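Local coordinates for protein probable ribosomal RNA small subunit methyltransferase (Thermus thermophilus, PDB 3DMG) that probably transfers methyl groups from S-adenosyl-L-methionine to ribosomal RNA of the small subunit, at residues 263-268 with 284-289; 304-309 with 336-341. All coordinates share one frame; numbering follows the deposited sequence.

In the fold
Both contacts reach the same seven-stranded sheet, and both touch S-adenosyl-L-homocysteine from different ends, their centres about 17 Å and their nearest atoms about 8 Å apart. Contact 1 is partly buried: it joins the start of helix 265-277 to the outermost strand 283-286 of a beta-alpha-beta unit and holds the adenine. Contact 2 is mostly buried, between neighbouring parallel strands 299-304 and 334-340 and the loop that follows the first; of its touching residues only Phe308 is exposed, and it passes beside the homocysteine chain. Chemistry follows place: in contact 1 a histidine bonds to a carbonyl while carboxylates bond adenine and outside partners, whereas contact 2 relies on backbone bonds, apolar packing and an amide over a ring.

Contact 1 of 2, residues 263-268 with 284-289; sequences DDLASV and ALHSDV. With SAH (S-adenosyl-L-homocysteine), chain H.
In the beta-alpha-beta unit of strand 257-262, helix 265-277 and strand 283-286, His286 on the last strand reaches across to the turn that starts the helix. The first torsion of His286 (-170°) carries the imidazole toward the turn, where NE2 donates to Asp263 O at 2.8 Å. The bond is bent, 131° at the hydrogen, and the oxygen lies near the ring plane while NE2 stands above the carbonyl plane. Thr74 O also bonds to NE2, so one N-H probably serves both. Leu265 CA covers one face of the ring, and Val268 CG2 packs against His286 CA at 3.6 Å, joining helix to strand.

Further along, the two carboxylates run side by side in the same direction, Asp263 OD1 4.2 Å from Asp288 OD1. Outside partners probably ease that repulsion: Ser75 and Ala77 N bond to Asp263, while Tyr8 and a salt bridge from Lys24 hold Asp288. Asp263 CB lies 3.3 Å from SAH C6, so this acid meets the adenine through its methylene. Asp288 OD1 accepts from SAH N6 at 2.9 Å, and Val289 N donates to SAH N1 at 2.9 Å with an angle of 163°; together they meet the adenine's Watson-Crick edge. At the helix start Asp264 is the N-cap, its OD2 taking both Ser267 N and OG. An acid after the third strand, bonded to the adenine amino group beside a backbone N-H on N1, is typical of the adenine pocket in Rossmann-like, class I methyltransferases.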
loop_
_atom_site.group_PDB
_atom_site.type_symbol
_atom_site.label_atom_id
_atom_site.label_comp_id
_atom_site.label_asym_id
_atom_site.label_seq_id
_atom_site.Cartn_x
_atom_site.Cartn_y
_atom_site.Cartn_z
ATOM N N ASP A 263 3.831 -2.943 -2.919
ATOM C CA ASP A 263 2.684 -3.737 -2.507
ATOM C C ASP A 263 1.357 -3.122 -2.912
ATOM O O ASP A 263 0.379 -3.855 -3.006
ATOM C CB ASP A 263 2.733 -3.925 -0.985
ATOM C CG ASP A 263 1.685 -4.896 -0.472
ATOM O OD1 ASP A 263 1.746 -6.074 -0.847
ATOM O OD2 ASP A 263 0.803 -4.461 0.327
ATOM N N ASP A 264 1.327 -1.803 -3.141
ATOM C CA ASP A 264 0.059 -1.108 -3.407
ATOM C C ASP A 264 -0.163 -0.935 -4.901
ATOM O O ASP A 264 0.628 -0.253 -5.569
ATOM C CB ASP A 264 0.064 0.264 -2.704
ATOM C CG ASP A 264 -1.058 1.168 -3.167
ATOM O OD1 ASP A 264 -2.193 0.689 -3.272
ATOM O OD2 ASP A 264 -0.804 2.373 -3.404
ATOM N N LEU A 265 -1.249 -1.533 -5.406
ATOM C CA LEU A 265 -1.589 -1.427 -6.822
ATOM C C LEU A 265 -1.648 0.011 -7.332
ATOM O O LEU A 265 -1.200 0.285 -8.448
ATOM C CB LEU A 265 -2.928 -2.124 -7.089
ATOM C CG LEU A 265 -3.433 -2.077 -8.537
ATOM C CD1 LEU A 265 -2.398 -2.775 -9.445
ATOM C CD2 LEU A 265 -4.797 -2.756 -8.635
ATOM N N ALA A 266 -2.243 0.915 -6.546
ATOM C CA ALA A 266 -2.385 2.306 -7.029
ATOM C C ALA A 266 -0.998 2.907 -7.268
ATOM O O ALA A 266 -0.789 3.634 -8.241
ATOM C CB ALA A 266 -3.194 3.147 -6.014
ATOM N N SER A 267 -0.051 2.579 -6.385
ATOM C CA SER A 267 1.334 3.031 -6.521
ATOM C C SER A 267 2.050 2.382 -7.708
ATOM O O SER A 267 2.791 3.063 -8.427
ATOM C CB SER A 267 2.122 2.831 -5.221
ATOM O OG SER A 267 1.542 3.629 -4.198
ATOM N N VAL A 268 1.813 1.092 -7.947
ATOM C CA VAL A 268 2.399 0.426 -9.117
ATOM C C VAL A 268 1.920 1.116 -10.405
ATOM O O VAL A 268 2.722 1.421 -11.282
ATOM C CB VAL A 268 2.018 -1.077 -9.148
ATOM C CG1 VAL A 268 2.381 -1.737 -10.508
ATOM C CG2 VAL A 268 2.631 -1.793 -7.964
ATOM N N ALA A 284 8.133 -2.442 -13.029
ATOM C CA ALA A 284 7.299 -1.913 -11.957
ATOM C C ALA A 284 6.428 -3.056 -11.463
ATOM O O ALA A 284 5.342 -3.317 -12.013
ATOM C CB ALA A 284 6.453 -0.770 -12.487
ATOM N N LEU A 285 6.916 -3.752 -10.435
ATOM C CA LEU A 285 6.264 -4.982 -9.990
ATOM C C LEU A 285 5.338 -4.749 -8.812
ATOM O O LEU A 285 5.670 -4.022 -7.869
ATOM C CB LEU A 285 7.289 -6.033 -9.604
ATOM C CG LEU A 285 8.325 -6.374 -10.680
ATOM C CD1 LEU A 285 9.227 -7.483 -10.170
ATOM C CD2 LEU A 285 7.655 -6.792 -11.981
ATOM N N HIS A 286 4.162 -5.358 -8.899
ATOM C CA HIS A 286 3.220 -5.387 -7.795
ATOM C C HIS A 286 3.596 -6.601 -6.956
ATOM O O HIS A 286 3.396 -7.755 -7.364
ATOM C CB HIS A 286 1.797 -5.518 -8.344
ATOM C CG HIS A 286 0.739 -5.312 -7.305
ATOM N ND1 HIS A 286 -0.554 -5.765 -7.442
ATOM C CD2 HIS A 286 0.794 -4.683 -6.105
ATOM C CE1 HIS A 286 -1.257 -5.433 -6.368
ATOM N NE2 HIS A 286 -0.461 -4.756 -5.549
ATOM N N SER A 287 4.144 -6.338 -5.778
ATOM C CA SER A 287 4.850 -7.362 -5.034
ATOM C C SER A 287 4.846 -7.056 -3.550
ATOM O O SER A 287 5.000 -5.906 -3.163
ATOM C CB SER A 287 6.298 -7.382 -5.536
ATOM O OG SER A 287 7.055 -8.424 -4.918
ATOM N N ASP A 288 4.669 -8.104 -2.742
ATOM C CA ASP A 288 4.856 -7.983 -1.293
ATOM C C ASP A 288 6.334 -8.193 -1.022
ATOM O O ASP A 288 6.839 -9.333 -1.084
ATOM C CB ASP A 288 4.039 -9.056 -0.569
ATOM C CG ASP A 288 4.180 -8.993 0.939
ATOM O OD1 ASP A 288 4.720 -7.998 1.462
ATOM O OD2 ASP A 288 3.723 -9.943 1.592
ATOM N N VAL A 289 7.027 -7.093 -0.763
ATOM C CA VAL A 289 8.506 -7.101 -0.701
ATOM C C VAL A 289 9.053 -7.801 -1.968
ATOM O O VAL A 289 8.739 -7.359 -3.088
ATOM C CB VAL A 289 9.065 -7.633 0.658
ATOM C CG1 VAL A 289 10.529 -7.235 0.826
ATOM C CG2 VAL A 289 8.236 -7.083 1.831
HETATM N N SAH H . 10.178 4.915 -2.806
HETATM C CA SAH H . 9.056 5.914 -2.779
HETATM C CB SAH H . 7.995 5.564 -1.728
HETATM C CG SAH H . 8.529 5.360 -0.316
HETATM S SD SAH H . 7.228 5.199 0.936
HETATM C C SAH H . 9.603 7.300 -2.471
HETATM O O SAH H . 10.755 7.344 -2.024
HETATM O OXT SAH H . 8.884 8.283 -2.645
HETATM C "C5'" SAH H . 7.279 3.404 1.265
HETATM C "C4'" SAH H . 6.611 2.580 0.161
HETATM O "O4'" SAH H . 6.682 1.235 0.634
HETATM C "C3'" SAH H . 5.144 2.938 -0.156
HETATM O "O3'" SAH H . 4.990 3.222 -1.536
HETATM C "C2'" SAH H . 4.430 1.660 0.299
HETATM O "O2'" SAH H . 3.216 1.410 -0.374
HETATM C "C1'" SAH H . 5.528 0.627 0.115
HETATM N N9 SAH H . 5.226 -0.623 0.795
HETATM C C8 SAH H . 4.543 -0.789 1.977
HETATM N N7 SAH H . 4.496 -2.121 2.239
HETATM C C5 SAH H . 5.155 -2.785 1.246
HETATM C C6 SAH H . 5.374 -4.143 0.998
HETATM N N6 SAH H . 4.900 -5.106 1.818
HETATM N N1 SAH H . 6.103 -4.451 -0.140
HETATM C C2 SAH H . 6.559 -3.495 -1.022
HETATM N N3 SAH H . 6.296 -2.154 -0.809
HETATM C C4 SAH H . 5.613 -1.832 0.325
#

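Contact 2 of 2, residues 304-309 with 336-341; sequences TNPPFH and FFLVSN. With SAH (S-adenosyl-L-homocysteine), chain H.
The Phe308 ring carries the amide of Asn341 over one face, ND2 standing 3.4 Å above the plane and shifted toward the rim, with the two planes 78° apart. The first torsion of Phe308, 67°, sets CG between its backbone N and carbonyl carbon, on the side where Asn341 lies. Both residues bind guanosine, and Phe308 ends the Asn-Pro-Pro-Phe motif of N6-adenine and related methyltransferases, which follows the fourth strand of the sheet. The ring of Phe336 is met obliquely by Thr304 CG2, 3.6 Å from CE1.

Earlier in both segments the backbones pair in parallel: Thr304 N donates to Phe337 O at 3.0 Å, and Val339 N to Thr304 O at 3.1 Å. Pro306 CG rests on Leu338 CD1 at 3.8 Å, the two side chains crossing at about a right angle. Asn305, which binds the cofactor and guanosine, crosses Val339 with CG 3.7 Å from CG1, while its ND2 is hydrogen-bonded to Ser216 OG. An alanine here would strip away the amide, which would probably deprive Ser216 of that partner and open a gap beside Val339 CG1. The backbone also meets the cofactor, Asn305 O lying 3.3 Å from SAH CG. Past the last paired residues a water bridges the two segments, 2.8 Å from both Pro306 O and Val339 O.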
loop_
_atom_site.group_PDB
_atom_site.type_symbol
_atom_site.label_atom_id
_atom_site.label_comp_id
_atom_site.label_asym_id
_atom_site.label_seq_id
_atom_site.Cartn_x
_atom_site.Cartn_y
_atom_site.Cartn_z
ATOM N N THR A 304 16.135 2.082 -0.648
ATOM C CA THR A 304 14.811 2.106 -0.031
ATOM C C THR A 304 14.573 3.305 0.880
ATOM O O THR A 304 15.450 3.703 1.650
ATOM C CB THR A 304 14.512 0.779 0.745
ATOM O OG1 THR A 304 13.149 0.778 1.181
ATOM C CG2 THR A 304 15.429 0.616 1.977
ATOM N N ASN A 305 13.376 3.864 0.750
ATOM C CA ASN A 305 12.796 4.756 1.752
ATOM C C ASN A 305 11.640 3.942 2.367
ATOM O O ASN A 305 10.529 3.954 1.828
ATOM C CB ASN A 305 12.277 6.042 1.099
ATOM C CG ASN A 305 11.722 7.002 2.103
ATOM O OD1 ASN A 305 11.690 6.697 3.285
ATOM N ND2 ASN A 305 11.299 8.184 1.651
ATOM N N PRO A 306 11.917 3.158 3.423
ATOM C CA PRO A 306 10.883 2.215 3.885
ATOM C C PRO A 306 9.664 2.882 4.494
ATOM O O PRO A 306 9.746 4.041 4.955
ATOM C CB PRO A 306 11.607 1.376 4.954
ATOM C CG PRO A 306 13.061 1.584 4.690
ATOM C CD PRO A 306 13.173 2.997 4.179
ATOM N N PRO A 307 8.544 2.159 4.545
ATOM C CA PRO A 307 7.372 2.717 5.220
ATOM C C PRO A 307 7.658 2.958 6.697
ATOM O O PRO A 307 8.530 2.308 7.276
ATOM C CB PRO A 307 6.327 1.609 5.069
ATOM C CG PRO A 307 7.100 0.385 4.780
ATOM C CD PRO A 307 8.300 0.800 4.026
ATOM N N PHE A 308 6.927 3.892 7.293
ATOM C CA PHE A 308 7.000 4.102 8.743
ATOM C C PHE A 308 5.623 4.419 9.275
ATOM O O PHE A 308 4.763 4.909 8.533
ATOM C CB PHE A 308 8.005 5.202 9.112
ATOM C CG PHE A 308 7.611 6.585 8.658
ATOM C CD1 PHE A 308 6.961 7.459 9.531
ATOM C CD2 PHE A 308 7.904 7.017 7.362
ATOM C CE1 PHE A 308 6.600 8.730 9.109
ATOM C CE2 PHE A 308 7.543 8.281 6.937
ATOM C CZ PHE A 308 6.894 9.143 7.811
ATOM N N HIS A 309 5.427 4.127 10.555
ATOM C CA HIS A 309 4.179 4.413 11.246
ATOM C C HIS A 309 4.233 5.840 11.733
ATOM O O HIS A 309 5.154 6.227 12.463
ATOM C CB HIS A 309 3.990 3.472 12.430
ATOM C CG HIS A 309 2.613 3.518 13.020
ATOM N ND1 HIS A 309 2.350 4.055 14.263
ATOM C CD2 HIS A 309 1.421 3.096 12.533
ATOM C CE1 HIS A 309 1.057 3.959 14.517
ATOM N NE2 HIS A 309 0.471 3.377 13.487
ATOM N N PHE A 336 23.833 -1.085 -0.281
ATOM C CA PHE A 336 22.478 -0.819 0.200
ATOM C C PHE A 336 22.416 0.616 0.718
ATOM O O PHE A 336 23.278 1.024 1.501
ATOM C CB PHE A 336 22.191 -1.787 1.349
ATOM C CG PHE A 336 20.815 -1.674 1.955
ATOM C CD1 PHE A 336 19.678 -1.521 1.155
ATOM C CD2 PHE A 336 20.651 -1.795 3.335
ATOM C CE1 PHE A 336 18.400 -1.462 1.736
ATOM C CE2 PHE A 336 19.387 -1.733 3.919
ATOM C CZ PHE A 336 18.265 -1.565 3.127
ATOM N N PHE A 337 21.399 1.362 0.275
ATOM C CA PHE A 337 21.111 2.697 0.810
ATOM C C PHE A 337 19.708 2.691 1.401
ATOM O O PHE A 337 18.752 2.273 0.742
ATOM C CB PHE A 337 21.143 3.768 -0.284
ATOM C CG PHE A 337 22.484 3.971 -0.923
ATOM C CD1 PHE A 337 23.318 5.011 -0.517
ATOM C CD2 PHE A 337 22.908 3.142 -1.952
ATOM C CE1 PHE A 337 24.550 5.207 -1.123
ATOM C CE2 PHE A 337 24.136 3.327 -2.559
ATOM C CZ PHE A 337 24.966 4.360 -2.143
ATOM N N LEU A 338 19.583 3.190 2.628
ATOM C CA LEU A 338 18.299 3.292 3.308
ATOM C C LEU A 338 18.163 4.670 3.937
ATOM O O LEU A 338 19.115 5.190 4.505
ATOM C CB LEU A 338 18.194 2.224 4.397
ATOM C CG LEU A 338 16.945 2.205 5.285
ATOM C CD1 LEU A 338 16.594 0.795 5.719
ATOM C CD2 LEU A 338 17.187 3.096 6.505
ATOM N N VAL A 339 16.979 5.261 3.827
ATOM C CA VAL A 339 16.733 6.567 4.435
ATOM C C VAL A 339 15.551 6.502 5.402
ATOM O O VAL A 339 14.529 5.859 5.113
ATOM C CB VAL A 339 16.568 7.683 3.360
ATOM C CG1 VAL A 339 15.316 7.482 2.528
ATOM C CG2 VAL A 339 16.551 9.104 4.025
ATOM N N SER A 340 15.701 7.147 6.562
ATOM C CA SER A 340 14.618 7.178 7.535
ATOM C C SER A 340 14.657 8.392 8.442
ATOM O O SER A 340 15.628 9.147 8.473
ATOM C CB SER A 340 14.617 5.910 8.397
ATOM O OG SER A 340 15.558 5.981 9.443
ATOM N N ASN A 341 13.585 8.527 9.212
ATOM C CA ASN A 341 13.548 9.481 10.307
ATOM C C ASN A 341 14.698 9.194 11.284
ATOM O O ASN A 341 15.073 8.035 11.503
ATOM C CB ASN A 341 12.177 9.443 10.966
ATOM C CG ASN A 341 11.074 9.872 10.009
ATOM O OD1 ASN A 341 11.288 10.724 9.139
ATOM N ND2 ASN A 341 9.898 9.280 10.153
HETATM N N SAH H . 10.178 4.915 -2.806
HETATM C CA SAH H . 9.056 5.914 -2.779
HETATM C CB SAH H . 7.995 5.564 -1.728
HETATM C CG SAH H . 8.529 5.360 -0.316
HETATM S SD SAH H . 7.228 5.199 0.936
HETATM C C SAH H . 9.603 7.300 -2.471
HETATM O O SAH H . 10.755 7.344 -2.024
HETATM O OXT SAH H . 8.884 8.283 -2.645
HETATM C "C5'" SAH H . 7.279 3.404 1.265
HETATM C "C4'" SAH H . 6.611 2.580 0.161
HETATM O "O4'" SAH H . 6.682 1.235 0.634
HETATM C "C3'" SAH H . 5.144 2.938 -0.156
HETATM O "O3'" SAH H . 4.990 3.222 -1.536
HETATM C "C2'" SAH H . 4.430 1.660 0.299
HETATM O "O2'" SAH H . 3.216 1.410 -0.374
HETATM C "C1'" SAH H . 5.528 0.627 0.115
HETATM N N9 SAH H . 5.226 -0.623 0.795
HETATM C C8 SAH H . 4.543 -0.789 1.977
HETATM N N7 SAH H . 4.496 -2.121 2.239
HETATM C C5 SAH H . 5.155 -2.785 1.246
HETATM C C6 SAH H . 5.374 -4.143 0.998
HETATM N N6 SAH H . 4.900 -5.106 1.818
HETATM N N1 SAH H . 6.103 -4.451 -0.140
HETATM C C2 SAH H . 6.559 -3.495 -1.022
HETATM N N3 SAH H . 6.296 -2.154 -0.809
HETATM C C4 SAH H . 5.613 -1.832 0.325
HETATM O O HOH W 1 11.898 5.484 6.084
#